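Long-range contact in possible transcriptional regulatory protein (Probably Lrp/AsnC-family) (Mycobacterium tuberculosis, PDB 4PCQ), which regulates transcription of the L-alanine dehydrogenase gene, activating it when L-alanine is present and repressing it when L-alanine is absent: residues B[94-99]-B[137-142]. Sequence-based numbering, arbitrary orientation.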
ATOM      1  N   LEU B  94       3.809  -9.863  13.509  1.00 43.49           N
ATOM      2  CA  LEU B  94       3.927  -8.632  14.275  1.00 40.85           C
ATOM      3  C   LEU B  94       4.243  -7.460  13.352  1.00 38.12           C
ATOM      4  O   LEU B  94       5.257  -7.465  12.672  1.00 37.79           O
ATOM      5  CB  LEU B  94       5.019  -8.800  15.330  1.00 41.09           C
ATOM      6  CG  LEU B  94       5.187  -7.711  16.384  1.00 39.00           C
ATOM      7  CD1 LEU B  94       4.278  -8.003  17.563  1.00 40.32           C
ATOM      8  CD2 LEU B  94       6.634  -7.644  16.836  1.00 38.71           C
ATOM      9  N   GLN B  95       3.388  -6.446  13.336  1.00 41.86           N
ATOM     10  CA  GLN B  95       3.584  -5.304  12.440  1.00 39.63           C
ATOM     11  C   GLN B  95       3.840  -4.019  13.207  1.00 37.51           C
ATOM     12  O   GLN B  95       3.350  -3.847  14.320  1.00 37.60           O
ATOM     13  CB  GLN B  95       2.390  -5.113  11.506  1.00 39.79           C
ATOM     14  CG  GLN B  95       2.366  -6.044  10.314  1.00 41.37           C
ATOM     15  CD  GLN B  95       1.150  -5.819   9.437  1.00 41.67           C
ATOM     16  OE1 GLN B  95       1.241  -5.211   8.368  1.00 44.22           O
ATOM     17  NE2 GLN B  95       0.001  -6.315   9.883  1.00 43.38           N
ATOM     18  N   ALA B  96       4.628  -3.128  12.615  1.00 32.42           N
ATOM     19  CA  ALA B  96       4.966  -1.874  13.278  1.00 30.67           C
ATOM     20  C   ALA B  96       5.068  -0.673  12.339  1.00 29.28           C
ATOM     21  O   ALA B  96       5.226  -0.806  11.131  1.00 29.97           O
ATOM     22  CB  ALA B  96       6.256  -2.030  14.062  1.00 30.70           C
ATOM     23  N   MET B  97       4.976   0.504  12.938  1.00 26.08           N
ATOM     24  CA  MET B  97       5.122   1.774  12.266  1.00 24.95           C
ATOM     25  C   MET B  97       6.285   2.475  12.959  1.00 24.65           C
ATOM     26  O   MET B  97       6.167   2.846  14.127  1.00 23.97           O
ATOM     27  CB  MET B  97       3.857   2.587  12.502  1.00 24.70           C
ATOM     28  CG  MET B  97       2.837   2.677  11.385  1.00 33.43           C
ATOM     29  SD  MET B  97       3.443   3.216   9.782  1.00 50.98           S
ATOM     30  CE  MET B  97       1.862   3.477   8.965  1.00 25.42           C
ATOM     31  N   ILE B  98       7.388   2.691  12.254  1.00 24.16           N
ATOM     32  CA  ILE B  98       8.550   3.312  12.879  1.00 23.87           C
ATOM     33  C   ILE B  98       8.822   4.687  12.292  1.00 24.36           C
ATOM     34  O   ILE B  98       9.226   4.795  11.141  1.00 25.58           O
ATOM     35  CB  ILE B  98       9.805   2.450  12.696  1.00 24.85           C
ATOM     36  CG1 ILE B  98       9.515   1.001  13.079  1.00 25.86           C
ATOM     37  CG2 ILE B  98      10.939   2.986  13.531  1.00 24.88           C
ATOM     38  CD1 ILE B  98      10.652   0.054  12.744  1.00 27.29           C
ATOM     39  N   SER B  99       8.618   5.736  13.083  1.00 33.03           N
ATOM     40  CA  SER B  99       8.884   7.091  12.614  1.00 34.73           C
ATOM     41  C   SER B  99      10.347   7.438  12.843  1.00 37.54           C
ATOM     42  O   SER B  99      10.854   7.314  13.953  1.00 34.41           O
ATOM     43  CB  SER B  99       7.985   8.101  13.328  1.00 36.11           C
ATOM     44  OG  SER B  99       8.113   8.004  14.732  1.00 42.41           O
ATOM     45  N   LEU B 137       8.095   4.255   8.582  1.00 19.80           N
ATOM     46  CA  LEU B 137       8.318   2.987   7.921  1.00 20.23           C
ATOM     47  C   LEU B 137       7.270   1.991   8.389  1.00 21.80           C
ATOM     48  O   LEU B 137       7.195   1.690   9.574  1.00 23.40           O
ATOM     49  CB  LEU B 137       9.697   2.469   8.319  1.00 21.40           C
ATOM     50  CG  LEU B 137      10.922   3.236   7.811  1.00 22.28           C
ATOM     51  CD1 LEU B 137      12.152   2.348   7.797  1.00 23.96           C
ATOM     52  CD2 LEU B 137      10.685   3.865   6.449  1.00 37.07           C
ATOM     53  N   HIS B 138       6.467   1.468   7.469  1.00 20.00           N
ATOM     54  CA  HIS B 138       5.553   0.384   7.803  1.00 20.42           C
ATOM     55  C   HIS B 138       6.292  -0.923   7.584  1.00 21.88           C
ATOM     56  O   HIS B 138       6.660  -1.254   6.452  1.00 22.54           O
ATOM     57  CB  HIS B 138       4.302   0.441   6.926  1.00 20.09           C
ATOM     58  CG  HIS B 138       3.414  -0.759   7.051  1.00 21.74           C
ATOM     59  ND1 HIS B 138       2.457  -1.079   6.109  1.00 24.24           N
ATOM     60  CD2 HIS B 138       3.328  -1.714   8.007  1.00 22.29           C
ATOM     61  CE1 HIS B 138       1.825  -2.176   6.479  1.00 26.71           C
ATOM     62  NE2 HIS B 138       2.334  -2.583   7.630  1.00 23.19           N
ATOM     63  N   VAL B 139       6.511  -1.655   8.672  1.00 22.72           N
ATOM     64  CA  VAL B 139       7.317  -2.873   8.637  1.00 25.38           C
ATOM     65  C   VAL B 139       6.600  -4.089   9.223  1.00 26.05           C
ATOM     66  O   VAL B 139       5.677  -3.959  10.029  1.00 25.59           O
ATOM     67  CB  VAL B 139       8.651  -2.697   9.399  1.00 25.12           C
ATOM     68  CG1 VAL B 139       9.471  -1.564   8.805  1.00 24.36           C
ATOM     69  CG2 VAL B 139       8.389  -2.461  10.879  1.00 24.67           C
ATOM     70  N   ALA B 140       7.049  -5.272   8.815  1.00 36.43           N
ATOM     71  CA  ALA B 140       6.549  -6.524   9.374  1.00 36.44           C
ATOM     72  C   ALA B 140       7.700  -7.393   9.876  1.00 32.68           C
ATOM     73  O   ALA B 140       8.742  -7.495   9.231  1.00 33.62           O
ATOM     74  CB  ALA B 140       5.738  -7.279   8.339  1.00 31.67           C
ATOM     75  N   ALA B 141       7.493  -8.016  11.032  1.00 33.93           N
ATOM     76  CA  ALA B 141       8.484  -8.879  11.662  1.00 36.46           C
ATOM     77  C   ALA B 141       7.820 -10.086  12.337  1.00 39.15           C
ATOM     78  O   ALA B 141       6.627 -10.055  12.672  1.00 38.66           O
ATOM     79  CB  ALA B 141       9.298  -8.089  12.670  1.00 35.19           C
ATOM     80  N   ARG B 142       8.604 -11.143  12.529  1.00 51.55           N
ATOM     81  CA  ARG B 142       8.115 -12.383  13.125  1.00 58.55           C
ATOM     82  C   ARG B 142       7.877 -12.245  14.630  1.00 59.86           C
ATOM     83  O   ARG B 142       6.850 -12.685  15.148  1.00 59.89           O
ATOM     84  CB  ARG B 142       9.078 -13.537  12.838  1.00 63.29           C
ATOM     85  CG  ARG B 142      10.546 -13.185  12.996  1.00 67.15           C
ATOM     86  CD  ARG B 142      11.407 -14.428  13.166  1.00 72.11           C
ATOM     87  NE  ARG B 142      12.792 -14.091  13.489  1.00 73.56           N
ATOM     88  CZ  ARG B 142      13.756 -13.945  12.585  1.00 74.71           C
ATOM     89  NH1 ARG B 142      13.489 -14.111  11.298  1.00 75.72           N
ATOM     90  NH2 ARG B 142      14.988 -13.634  12.968  1.00 74.01           N
TER
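Gln95 OE1 accepts a hydrogen bond from His138 NE2 at 2.9 Å, the one side-chain bond between strands 94-99 and 137-141. The glutamine chain, extended beyond CG (chi2 179°), brings CD to the edge of the imidazole, in the ring plane, while NE2 stands above the plane of the carbonyl. Amide and ring planes are 33° apart. With His138 CG anti to the backbone N (chi1 171°), the ring starts out on the side of Gln95. Bonds at NE2 and, to Asp125 on strand 123-129, at ND1 restrain its turning. Imidazole suits this buried place because its two nitrogens can reach side chains of both neighbouring strands.

The backbones run antiparallel and share six hydrogen bonds, among them a nearly straight Val139 N to Ala96 O bond of 2.9 Å. On the face of Gln95 and His138, Met97 SD packs 4.1 Å from His138 CB; its unbranched thioether also packs on Tyr127 of the second subunit, whose ring meets His138 edge-to-face.

The face carrying Ala96, Ile98, Leu137 and Val139 is apolar. Ile98 CD1 meets Val139 CG2 at 3.9 Å, the side chains crossing at about a right angle, and short Ala96 also packs against Leu147 of helix 144-156. These strands are central in the sheet of the Lrp/AsnC effector-binding domain. The Gln95-His138-Asp125 chain links three strands beside the second subunit; the carboxylate would probably favour a protonated imidazole.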